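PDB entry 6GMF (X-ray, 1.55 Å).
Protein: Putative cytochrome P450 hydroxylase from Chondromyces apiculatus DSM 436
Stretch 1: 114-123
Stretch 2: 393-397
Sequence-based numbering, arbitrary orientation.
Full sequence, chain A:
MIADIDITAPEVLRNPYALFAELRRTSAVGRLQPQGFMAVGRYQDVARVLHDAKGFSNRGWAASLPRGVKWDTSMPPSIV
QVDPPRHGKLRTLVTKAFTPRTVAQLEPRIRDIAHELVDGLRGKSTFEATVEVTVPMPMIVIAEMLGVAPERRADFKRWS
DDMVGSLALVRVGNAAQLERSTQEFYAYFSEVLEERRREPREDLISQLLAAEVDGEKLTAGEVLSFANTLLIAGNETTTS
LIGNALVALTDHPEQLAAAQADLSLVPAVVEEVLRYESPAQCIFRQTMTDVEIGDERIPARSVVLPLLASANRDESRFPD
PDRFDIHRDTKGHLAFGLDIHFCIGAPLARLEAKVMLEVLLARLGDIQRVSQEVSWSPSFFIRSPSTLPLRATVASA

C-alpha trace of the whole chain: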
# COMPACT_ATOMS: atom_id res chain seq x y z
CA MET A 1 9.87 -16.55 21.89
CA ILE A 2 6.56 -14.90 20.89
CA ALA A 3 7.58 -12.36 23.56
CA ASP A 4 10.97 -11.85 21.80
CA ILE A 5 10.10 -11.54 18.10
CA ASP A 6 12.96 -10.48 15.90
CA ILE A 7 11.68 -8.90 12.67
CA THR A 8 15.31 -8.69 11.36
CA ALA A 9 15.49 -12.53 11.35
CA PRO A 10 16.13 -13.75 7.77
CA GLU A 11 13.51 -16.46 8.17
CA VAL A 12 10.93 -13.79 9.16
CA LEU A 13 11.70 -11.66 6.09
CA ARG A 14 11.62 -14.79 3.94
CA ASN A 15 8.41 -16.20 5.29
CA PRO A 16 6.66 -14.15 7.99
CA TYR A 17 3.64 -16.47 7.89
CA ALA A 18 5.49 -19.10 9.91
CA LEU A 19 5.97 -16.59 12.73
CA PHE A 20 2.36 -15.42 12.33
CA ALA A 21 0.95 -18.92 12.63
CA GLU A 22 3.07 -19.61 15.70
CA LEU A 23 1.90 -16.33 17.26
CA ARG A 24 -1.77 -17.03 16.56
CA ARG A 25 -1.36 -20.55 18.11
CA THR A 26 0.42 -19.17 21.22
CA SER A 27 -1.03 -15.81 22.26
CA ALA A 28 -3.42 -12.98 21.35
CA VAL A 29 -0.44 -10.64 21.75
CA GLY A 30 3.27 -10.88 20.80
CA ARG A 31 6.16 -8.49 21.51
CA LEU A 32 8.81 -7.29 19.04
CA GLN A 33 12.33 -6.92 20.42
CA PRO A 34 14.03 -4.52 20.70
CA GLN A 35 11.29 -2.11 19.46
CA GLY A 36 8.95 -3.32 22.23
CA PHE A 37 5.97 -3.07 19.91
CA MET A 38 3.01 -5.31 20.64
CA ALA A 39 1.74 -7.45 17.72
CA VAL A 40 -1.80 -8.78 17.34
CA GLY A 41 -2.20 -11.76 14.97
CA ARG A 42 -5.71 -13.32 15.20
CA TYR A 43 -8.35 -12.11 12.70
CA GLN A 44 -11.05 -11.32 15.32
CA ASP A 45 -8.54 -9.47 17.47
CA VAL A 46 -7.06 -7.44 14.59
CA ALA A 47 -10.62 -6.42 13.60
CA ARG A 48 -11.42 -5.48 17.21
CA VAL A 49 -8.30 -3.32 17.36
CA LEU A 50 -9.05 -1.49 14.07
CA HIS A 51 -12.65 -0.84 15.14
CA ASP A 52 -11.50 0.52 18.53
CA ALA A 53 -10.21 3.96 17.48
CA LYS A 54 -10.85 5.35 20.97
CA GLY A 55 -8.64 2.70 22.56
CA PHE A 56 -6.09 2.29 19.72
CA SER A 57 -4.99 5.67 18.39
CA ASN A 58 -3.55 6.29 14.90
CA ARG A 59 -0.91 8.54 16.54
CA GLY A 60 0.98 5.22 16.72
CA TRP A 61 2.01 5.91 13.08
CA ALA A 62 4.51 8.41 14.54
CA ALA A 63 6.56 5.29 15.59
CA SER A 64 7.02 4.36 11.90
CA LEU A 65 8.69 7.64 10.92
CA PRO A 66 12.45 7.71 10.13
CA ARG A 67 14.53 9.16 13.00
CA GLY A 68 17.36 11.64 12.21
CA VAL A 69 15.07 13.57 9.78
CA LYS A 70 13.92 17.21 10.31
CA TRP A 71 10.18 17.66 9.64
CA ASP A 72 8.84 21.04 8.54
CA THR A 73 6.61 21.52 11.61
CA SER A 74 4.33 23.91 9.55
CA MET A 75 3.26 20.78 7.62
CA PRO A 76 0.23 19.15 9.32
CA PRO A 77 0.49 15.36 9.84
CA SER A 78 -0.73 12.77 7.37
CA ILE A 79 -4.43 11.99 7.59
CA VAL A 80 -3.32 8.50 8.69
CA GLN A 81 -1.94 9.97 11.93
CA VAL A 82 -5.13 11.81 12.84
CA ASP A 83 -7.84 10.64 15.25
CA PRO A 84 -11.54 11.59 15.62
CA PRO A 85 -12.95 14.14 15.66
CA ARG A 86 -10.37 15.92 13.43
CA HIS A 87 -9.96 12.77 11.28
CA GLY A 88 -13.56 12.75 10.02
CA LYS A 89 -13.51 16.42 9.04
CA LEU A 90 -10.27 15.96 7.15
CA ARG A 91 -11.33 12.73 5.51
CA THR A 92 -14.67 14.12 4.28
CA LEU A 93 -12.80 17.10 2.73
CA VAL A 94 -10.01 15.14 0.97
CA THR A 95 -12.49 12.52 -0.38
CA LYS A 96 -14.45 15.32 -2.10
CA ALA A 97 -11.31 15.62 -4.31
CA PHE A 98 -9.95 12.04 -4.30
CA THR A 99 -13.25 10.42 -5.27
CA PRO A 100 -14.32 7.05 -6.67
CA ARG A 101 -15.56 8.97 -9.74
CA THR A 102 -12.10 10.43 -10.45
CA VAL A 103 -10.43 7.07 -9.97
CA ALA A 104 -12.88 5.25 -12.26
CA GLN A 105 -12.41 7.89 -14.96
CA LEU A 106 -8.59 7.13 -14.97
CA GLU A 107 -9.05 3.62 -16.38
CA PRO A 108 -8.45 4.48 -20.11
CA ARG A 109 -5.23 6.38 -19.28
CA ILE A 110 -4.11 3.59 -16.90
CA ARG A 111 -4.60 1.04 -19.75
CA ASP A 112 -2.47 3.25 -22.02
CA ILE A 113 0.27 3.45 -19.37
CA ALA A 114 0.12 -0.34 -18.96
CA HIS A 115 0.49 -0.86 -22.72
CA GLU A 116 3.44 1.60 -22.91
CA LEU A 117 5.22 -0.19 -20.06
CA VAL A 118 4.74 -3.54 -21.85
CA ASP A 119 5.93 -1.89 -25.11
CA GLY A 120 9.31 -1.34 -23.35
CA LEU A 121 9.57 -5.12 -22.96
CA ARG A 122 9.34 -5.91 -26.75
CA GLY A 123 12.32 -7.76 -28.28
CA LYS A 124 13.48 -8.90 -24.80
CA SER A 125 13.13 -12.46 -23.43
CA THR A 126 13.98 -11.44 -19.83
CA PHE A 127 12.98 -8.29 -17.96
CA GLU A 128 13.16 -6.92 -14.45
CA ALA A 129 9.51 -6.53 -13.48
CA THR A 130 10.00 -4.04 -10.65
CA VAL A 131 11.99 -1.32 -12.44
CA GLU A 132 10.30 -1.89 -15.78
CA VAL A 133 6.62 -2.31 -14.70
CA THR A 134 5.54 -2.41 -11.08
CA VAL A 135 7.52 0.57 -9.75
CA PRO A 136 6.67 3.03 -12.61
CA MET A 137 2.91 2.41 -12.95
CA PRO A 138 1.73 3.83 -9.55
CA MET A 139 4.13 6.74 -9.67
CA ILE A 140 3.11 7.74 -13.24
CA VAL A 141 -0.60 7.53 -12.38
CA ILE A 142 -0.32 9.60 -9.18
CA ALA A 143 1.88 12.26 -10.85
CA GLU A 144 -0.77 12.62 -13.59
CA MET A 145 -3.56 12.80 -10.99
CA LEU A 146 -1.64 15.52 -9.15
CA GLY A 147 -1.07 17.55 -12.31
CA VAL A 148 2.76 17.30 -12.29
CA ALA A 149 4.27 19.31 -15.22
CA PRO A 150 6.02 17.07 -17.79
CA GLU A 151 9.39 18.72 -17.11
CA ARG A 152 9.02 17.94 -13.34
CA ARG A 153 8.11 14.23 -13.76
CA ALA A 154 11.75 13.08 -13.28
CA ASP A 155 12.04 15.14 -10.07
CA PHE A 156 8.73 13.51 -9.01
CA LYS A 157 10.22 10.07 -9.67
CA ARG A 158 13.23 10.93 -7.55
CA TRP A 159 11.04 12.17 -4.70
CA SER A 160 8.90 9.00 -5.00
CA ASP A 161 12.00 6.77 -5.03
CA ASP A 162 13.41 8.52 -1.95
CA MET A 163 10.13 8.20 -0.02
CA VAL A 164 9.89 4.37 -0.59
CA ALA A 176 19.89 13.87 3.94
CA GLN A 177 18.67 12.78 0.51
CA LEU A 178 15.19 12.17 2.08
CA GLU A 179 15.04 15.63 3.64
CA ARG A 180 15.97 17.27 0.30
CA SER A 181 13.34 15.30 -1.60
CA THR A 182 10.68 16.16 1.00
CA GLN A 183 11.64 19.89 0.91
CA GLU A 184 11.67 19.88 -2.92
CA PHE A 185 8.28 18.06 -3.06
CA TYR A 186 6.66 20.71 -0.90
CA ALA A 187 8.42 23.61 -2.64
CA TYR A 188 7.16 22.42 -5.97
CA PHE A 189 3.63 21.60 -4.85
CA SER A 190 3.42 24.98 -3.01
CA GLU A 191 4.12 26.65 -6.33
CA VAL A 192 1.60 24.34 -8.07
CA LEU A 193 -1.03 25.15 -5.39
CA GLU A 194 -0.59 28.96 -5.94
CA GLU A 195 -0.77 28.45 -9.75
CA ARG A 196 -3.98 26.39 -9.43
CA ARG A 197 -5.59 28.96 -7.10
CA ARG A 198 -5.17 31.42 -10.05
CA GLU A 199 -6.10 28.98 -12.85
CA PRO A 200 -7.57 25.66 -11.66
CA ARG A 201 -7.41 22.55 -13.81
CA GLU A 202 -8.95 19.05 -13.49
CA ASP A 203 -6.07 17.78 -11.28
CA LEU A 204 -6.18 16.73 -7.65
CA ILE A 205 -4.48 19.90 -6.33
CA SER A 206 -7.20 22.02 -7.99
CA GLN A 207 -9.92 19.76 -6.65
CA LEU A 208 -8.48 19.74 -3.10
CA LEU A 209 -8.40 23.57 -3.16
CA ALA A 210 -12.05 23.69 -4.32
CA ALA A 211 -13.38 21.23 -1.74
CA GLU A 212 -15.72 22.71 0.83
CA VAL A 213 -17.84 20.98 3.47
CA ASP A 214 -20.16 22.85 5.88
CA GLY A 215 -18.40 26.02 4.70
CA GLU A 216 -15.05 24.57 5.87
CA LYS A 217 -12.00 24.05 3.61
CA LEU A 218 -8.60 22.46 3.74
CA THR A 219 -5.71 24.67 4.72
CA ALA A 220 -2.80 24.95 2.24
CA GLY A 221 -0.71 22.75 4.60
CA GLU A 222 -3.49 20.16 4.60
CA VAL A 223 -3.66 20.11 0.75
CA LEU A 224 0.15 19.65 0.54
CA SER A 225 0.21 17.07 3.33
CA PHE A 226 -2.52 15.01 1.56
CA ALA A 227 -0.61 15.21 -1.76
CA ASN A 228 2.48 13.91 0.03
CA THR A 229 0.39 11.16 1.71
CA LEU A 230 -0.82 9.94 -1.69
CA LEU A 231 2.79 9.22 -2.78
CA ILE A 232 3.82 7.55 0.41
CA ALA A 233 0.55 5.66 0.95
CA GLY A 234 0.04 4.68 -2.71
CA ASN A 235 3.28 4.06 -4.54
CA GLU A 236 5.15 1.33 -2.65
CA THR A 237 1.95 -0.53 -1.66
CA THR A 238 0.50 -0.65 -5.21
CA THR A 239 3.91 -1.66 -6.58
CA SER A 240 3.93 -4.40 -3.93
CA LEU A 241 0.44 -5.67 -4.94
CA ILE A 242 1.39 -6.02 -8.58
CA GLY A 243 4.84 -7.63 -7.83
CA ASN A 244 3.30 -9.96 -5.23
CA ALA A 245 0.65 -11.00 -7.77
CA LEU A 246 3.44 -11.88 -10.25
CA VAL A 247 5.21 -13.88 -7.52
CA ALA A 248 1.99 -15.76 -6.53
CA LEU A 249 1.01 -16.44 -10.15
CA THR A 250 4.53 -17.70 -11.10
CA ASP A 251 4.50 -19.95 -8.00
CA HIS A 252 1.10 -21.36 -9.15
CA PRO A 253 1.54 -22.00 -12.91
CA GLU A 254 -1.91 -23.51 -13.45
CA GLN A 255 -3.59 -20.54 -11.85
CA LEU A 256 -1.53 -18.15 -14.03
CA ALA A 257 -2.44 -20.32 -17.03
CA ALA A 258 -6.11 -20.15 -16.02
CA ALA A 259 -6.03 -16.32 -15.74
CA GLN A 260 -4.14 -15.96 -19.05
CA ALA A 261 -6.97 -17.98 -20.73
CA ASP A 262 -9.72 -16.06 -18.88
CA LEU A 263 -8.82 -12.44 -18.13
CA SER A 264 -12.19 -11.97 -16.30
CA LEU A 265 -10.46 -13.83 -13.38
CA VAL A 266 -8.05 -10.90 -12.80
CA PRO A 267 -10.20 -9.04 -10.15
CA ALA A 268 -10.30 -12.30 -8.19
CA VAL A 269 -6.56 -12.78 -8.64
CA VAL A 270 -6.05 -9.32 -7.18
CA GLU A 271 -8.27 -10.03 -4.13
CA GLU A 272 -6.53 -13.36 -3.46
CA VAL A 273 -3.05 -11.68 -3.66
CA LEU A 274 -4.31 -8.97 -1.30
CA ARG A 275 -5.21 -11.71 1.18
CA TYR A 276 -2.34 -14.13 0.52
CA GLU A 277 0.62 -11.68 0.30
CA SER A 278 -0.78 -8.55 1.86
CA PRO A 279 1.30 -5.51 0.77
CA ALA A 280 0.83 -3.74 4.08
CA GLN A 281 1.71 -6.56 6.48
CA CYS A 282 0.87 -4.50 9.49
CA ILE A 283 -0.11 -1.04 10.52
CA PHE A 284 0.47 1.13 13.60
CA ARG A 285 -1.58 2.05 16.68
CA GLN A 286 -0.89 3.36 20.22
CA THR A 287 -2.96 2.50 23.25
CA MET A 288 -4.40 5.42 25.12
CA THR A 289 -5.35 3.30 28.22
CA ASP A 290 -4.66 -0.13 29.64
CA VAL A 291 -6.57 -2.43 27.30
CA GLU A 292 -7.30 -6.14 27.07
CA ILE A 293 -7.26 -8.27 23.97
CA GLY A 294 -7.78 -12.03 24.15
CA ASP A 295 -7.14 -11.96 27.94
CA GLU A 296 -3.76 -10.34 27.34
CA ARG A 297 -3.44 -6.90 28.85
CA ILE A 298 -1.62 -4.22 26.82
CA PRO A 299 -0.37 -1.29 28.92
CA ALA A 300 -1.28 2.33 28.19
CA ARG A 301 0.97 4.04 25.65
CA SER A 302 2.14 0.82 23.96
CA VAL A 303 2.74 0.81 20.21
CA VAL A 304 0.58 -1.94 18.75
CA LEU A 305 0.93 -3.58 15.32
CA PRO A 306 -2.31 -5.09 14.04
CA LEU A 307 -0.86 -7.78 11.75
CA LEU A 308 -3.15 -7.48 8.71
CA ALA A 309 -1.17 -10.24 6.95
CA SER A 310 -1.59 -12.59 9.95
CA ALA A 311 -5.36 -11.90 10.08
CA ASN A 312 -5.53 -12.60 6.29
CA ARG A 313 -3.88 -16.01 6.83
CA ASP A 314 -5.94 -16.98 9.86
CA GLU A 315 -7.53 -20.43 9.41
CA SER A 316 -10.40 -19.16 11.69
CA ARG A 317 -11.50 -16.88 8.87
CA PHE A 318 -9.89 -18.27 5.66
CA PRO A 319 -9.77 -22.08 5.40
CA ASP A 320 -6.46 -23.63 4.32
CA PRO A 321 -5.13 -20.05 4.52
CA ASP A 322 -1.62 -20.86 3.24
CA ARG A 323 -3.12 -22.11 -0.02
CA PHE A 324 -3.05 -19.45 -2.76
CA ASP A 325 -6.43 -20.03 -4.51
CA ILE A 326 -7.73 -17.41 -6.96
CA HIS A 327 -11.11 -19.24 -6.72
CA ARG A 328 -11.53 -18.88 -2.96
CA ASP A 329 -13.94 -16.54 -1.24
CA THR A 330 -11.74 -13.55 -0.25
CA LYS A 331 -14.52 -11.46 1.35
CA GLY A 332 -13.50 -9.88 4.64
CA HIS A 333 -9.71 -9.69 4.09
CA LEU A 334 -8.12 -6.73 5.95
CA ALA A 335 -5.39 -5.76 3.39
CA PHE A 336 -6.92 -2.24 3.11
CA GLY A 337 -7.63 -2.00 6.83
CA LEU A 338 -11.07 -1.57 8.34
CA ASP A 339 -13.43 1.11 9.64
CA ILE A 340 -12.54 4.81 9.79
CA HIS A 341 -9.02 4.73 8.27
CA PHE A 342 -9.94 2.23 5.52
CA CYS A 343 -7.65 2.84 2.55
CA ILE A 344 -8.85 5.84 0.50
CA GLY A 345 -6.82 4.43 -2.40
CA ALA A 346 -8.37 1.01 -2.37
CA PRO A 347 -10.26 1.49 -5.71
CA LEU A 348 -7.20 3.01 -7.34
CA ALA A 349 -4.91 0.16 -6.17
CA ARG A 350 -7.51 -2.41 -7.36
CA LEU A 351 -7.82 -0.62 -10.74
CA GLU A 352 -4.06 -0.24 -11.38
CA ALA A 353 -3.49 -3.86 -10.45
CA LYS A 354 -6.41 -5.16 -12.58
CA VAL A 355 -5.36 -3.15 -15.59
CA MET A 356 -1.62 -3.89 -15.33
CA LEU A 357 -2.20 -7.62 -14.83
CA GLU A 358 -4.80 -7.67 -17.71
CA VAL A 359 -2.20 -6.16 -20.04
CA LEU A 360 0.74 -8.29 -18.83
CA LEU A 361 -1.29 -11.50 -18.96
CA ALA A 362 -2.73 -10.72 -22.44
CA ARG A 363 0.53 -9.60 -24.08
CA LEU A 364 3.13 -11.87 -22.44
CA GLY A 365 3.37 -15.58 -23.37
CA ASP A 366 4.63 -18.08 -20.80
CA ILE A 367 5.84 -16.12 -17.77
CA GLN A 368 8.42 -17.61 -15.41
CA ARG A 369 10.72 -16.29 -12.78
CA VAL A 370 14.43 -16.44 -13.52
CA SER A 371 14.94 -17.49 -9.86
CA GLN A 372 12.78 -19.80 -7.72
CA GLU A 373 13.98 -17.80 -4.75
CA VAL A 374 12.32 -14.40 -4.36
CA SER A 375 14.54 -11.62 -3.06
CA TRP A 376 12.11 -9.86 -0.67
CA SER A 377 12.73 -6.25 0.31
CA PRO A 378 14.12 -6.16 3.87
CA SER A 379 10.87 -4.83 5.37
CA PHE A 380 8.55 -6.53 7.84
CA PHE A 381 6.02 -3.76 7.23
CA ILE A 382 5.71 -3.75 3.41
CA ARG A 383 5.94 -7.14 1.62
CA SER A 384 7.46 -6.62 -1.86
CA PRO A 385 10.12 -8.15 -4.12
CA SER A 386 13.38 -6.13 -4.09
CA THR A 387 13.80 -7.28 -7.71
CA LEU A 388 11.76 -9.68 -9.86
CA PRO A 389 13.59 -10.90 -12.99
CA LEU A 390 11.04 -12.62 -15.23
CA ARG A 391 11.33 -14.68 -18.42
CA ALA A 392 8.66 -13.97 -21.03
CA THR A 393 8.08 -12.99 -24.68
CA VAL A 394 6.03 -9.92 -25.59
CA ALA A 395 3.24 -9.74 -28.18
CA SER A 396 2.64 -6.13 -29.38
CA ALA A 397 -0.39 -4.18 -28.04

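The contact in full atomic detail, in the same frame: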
# COMPACT_ATOMS: atom_id res chain seq x y z
N ALA A 114 -0.22 1.09 -19.03
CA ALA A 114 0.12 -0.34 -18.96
C ALA A 114 0.69 -0.80 -20.30
O ALA A 114 1.68 -1.47 -20.32
CB ALA A 114 -1.07 -1.14 -18.53
N HIS A 115 0.04 -0.42 -21.39
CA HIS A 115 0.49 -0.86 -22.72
C HIS A 115 1.87 -0.27 -23.03
O HIS A 115 2.66 -0.96 -23.59
CB HIS A 115 -0.60 -0.57 -23.76
CG HIS A 115 -1.68 -1.59 -23.77
ND1 HIS A 115 -1.49 -2.85 -24.26
CD2 HIS A 115 -2.95 -1.55 -23.34
CE1 HIS A 115 -2.60 -3.53 -24.13
NE2 HIS A 115 -3.48 -2.76 -23.57
N GLU A 116 2.12 0.97 -22.65
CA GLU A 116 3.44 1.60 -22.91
C GLU A 116 4.52 0.87 -22.12
O GLU A 116 5.59 0.68 -22.64
CB GLU A 116 3.46 3.02 -22.38
CG GLU A 116 2.61 3.96 -23.16
CD GLU A 116 2.69 5.38 -22.64
OE1 GLU A 116 3.64 5.65 -21.91
OE2 GLU A 116 1.77 6.19 -22.95
N LEU A 117 4.22 0.53 -20.88
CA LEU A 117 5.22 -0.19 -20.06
C LEU A 117 5.51 -1.54 -20.71
O LEU A 117 6.65 -1.91 -20.77
CB LEU A 117 4.71 -0.33 -18.63
CG LEU A 117 4.62 0.98 -17.87
CD1 LEU A 117 3.95 0.79 -16.54
CD2 LEU A 117 6.01 1.58 -17.67
N VAL A 118 4.49 -2.23 -21.20
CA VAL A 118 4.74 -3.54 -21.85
C VAL A 118 5.43 -3.32 -23.19
O VAL A 118 6.26 -4.11 -23.53
CB VAL A 118 3.48 -4.42 -21.93
CG1 VAL A 118 3.75 -5.70 -22.69
CG2 VAL A 118 3.00 -4.74 -20.53
N ASP A 119 5.20 -2.19 -23.86
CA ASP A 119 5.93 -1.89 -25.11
C ASP A 119 7.44 -1.85 -24.84
O ASP A 119 8.15 -2.23 -25.71
CB ASP A 119 5.46 -0.57 -25.72
CG ASP A 119 4.11 -0.66 -26.39
OD1 ASP A 119 3.61 -1.76 -26.52
OD2 ASP A 119 3.56 0.39 -26.70
N GLY A 120 7.88 -1.35 -23.69
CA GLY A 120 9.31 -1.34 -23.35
C GLY A 120 9.89 -2.73 -23.18
O GLY A 120 11.09 -2.81 -23.13
N LEU A 121 9.06 -3.77 -23.14
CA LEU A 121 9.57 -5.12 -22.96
C LEU A 121 9.79 -5.82 -24.34
O LEU A 121 10.34 -6.93 -24.38
CB LEU A 121 8.57 -5.90 -22.10
CG LEU A 121 8.25 -5.27 -20.74
CD1 LEU A 121 7.35 -6.18 -19.94
CD2 LEU A 121 9.52 -4.99 -19.97
N ARG A 122 9.30 -5.24 -25.44
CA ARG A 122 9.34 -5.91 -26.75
C ARG A 122 10.80 -6.16 -27.15
O ARG A 122 11.69 -5.31 -26.88
CB ARG A 122 8.62 -5.10 -27.83
CG ARG A 122 7.10 -5.17 -27.75
CD ARG A 122 6.45 -4.16 -28.69
NE ARG A 122 6.89 -2.79 -28.41
CZ ARG A 122 6.58 -1.75 -29.17
NH1 ARG A 122 5.68 -1.89 -30.13
NH2 ARG A 122 7.17 -0.59 -28.97
N GLY A 123 11.03 -7.35 -27.73
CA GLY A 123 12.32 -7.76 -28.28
C GLY A 123 13.23 -8.34 -27.20
O GLY A 123 14.35 -8.74 -27.51
N THR A 393 8.10 -13.56 -23.34
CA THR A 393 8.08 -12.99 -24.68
C THR A 393 6.88 -12.06 -24.82
O THR A 393 5.77 -12.47 -24.54
CB THR A 393 7.83 -14.07 -25.76
OG1 THR A 393 6.62 -14.77 -25.48
CG2 THR A 393 8.94 -15.08 -25.88
N VAL A 394 7.10 -10.87 -25.39
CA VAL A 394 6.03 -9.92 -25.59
C VAL A 394 5.37 -10.15 -26.95
O VAL A 394 6.03 -10.49 -27.94
CB VAL A 394 6.56 -8.48 -25.45
CG1 VAL A 394 5.43 -7.47 -25.39
CG2 VAL A 394 7.47 -8.34 -24.24
N ALA A 395 4.04 -9.98 -26.97
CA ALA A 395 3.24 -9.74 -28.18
C ALA A 395 2.76 -8.28 -28.16
O ALA A 395 2.23 -7.82 -27.15
CB ALA A 395 2.09 -10.72 -28.24
N SER A 396 2.95 -7.57 -29.28
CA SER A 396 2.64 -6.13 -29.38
C SER A 396 1.17 -5.87 -29.00
O SER A 396 0.32 -6.79 -29.00
CB SER A 396 2.97 -5.59 -30.76
OG SER A 396 2.14 -6.15 -31.77
N ALA A 397 0.89 -4.61 -28.64
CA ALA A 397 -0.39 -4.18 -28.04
C ALA A 397 -1.53 -4.45 -29.02
O ALA A 397 -2.65 -4.71 -28.60
CB ALA A 397 -0.33 -2.71 -27.66

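The C-terminal tail, 393-397, lies without regular secondary structure along a helix and the type I turn at D119-R122. Nearest CA pairs run from R122 with V394 (5.3 Å) through D119 with S396 (6.9 Å) to H115 with A397 (6.3 Å), so the two stretches run in opposite senses. No hydrogen bond crosses the contact, which buries 321 Å² in total; the direct contacts are van der Waals packing.

V394 covers the most surface. Its CA-to-CB bond points toward the other stretch, and at chi1 = -169° (t) its methyls meet three residues: CG1 lies 3.6 Å from V118 CG1 and 3.7 Å from R122 CG, while CG2 lies 3.4 Å from L121 CB and 3.2 Å from the carbonyl L121 O. The neighbouring A395 points away.

A397 has the second-largest covered area, 57 Å². Its CB sits 3.6 Å from H115 ND1, oblique to the ring, and 4.2 Å from D119 OD1; these are van der Waals approaches, since a methyl offers neither polar atom a partner. The tail is poorly ordered from A395 onward, so this end is less securely placed.

R122 contributes its aliphatic portion, with CD 4.3 Å from S396 CB. Its side chain is also tied to its own stretch: R122 NE donates to D119 O (3.0 Å, 164°), bracing the type I turn, whose backbone bond R122 N to D119 O measures 3.2 Å.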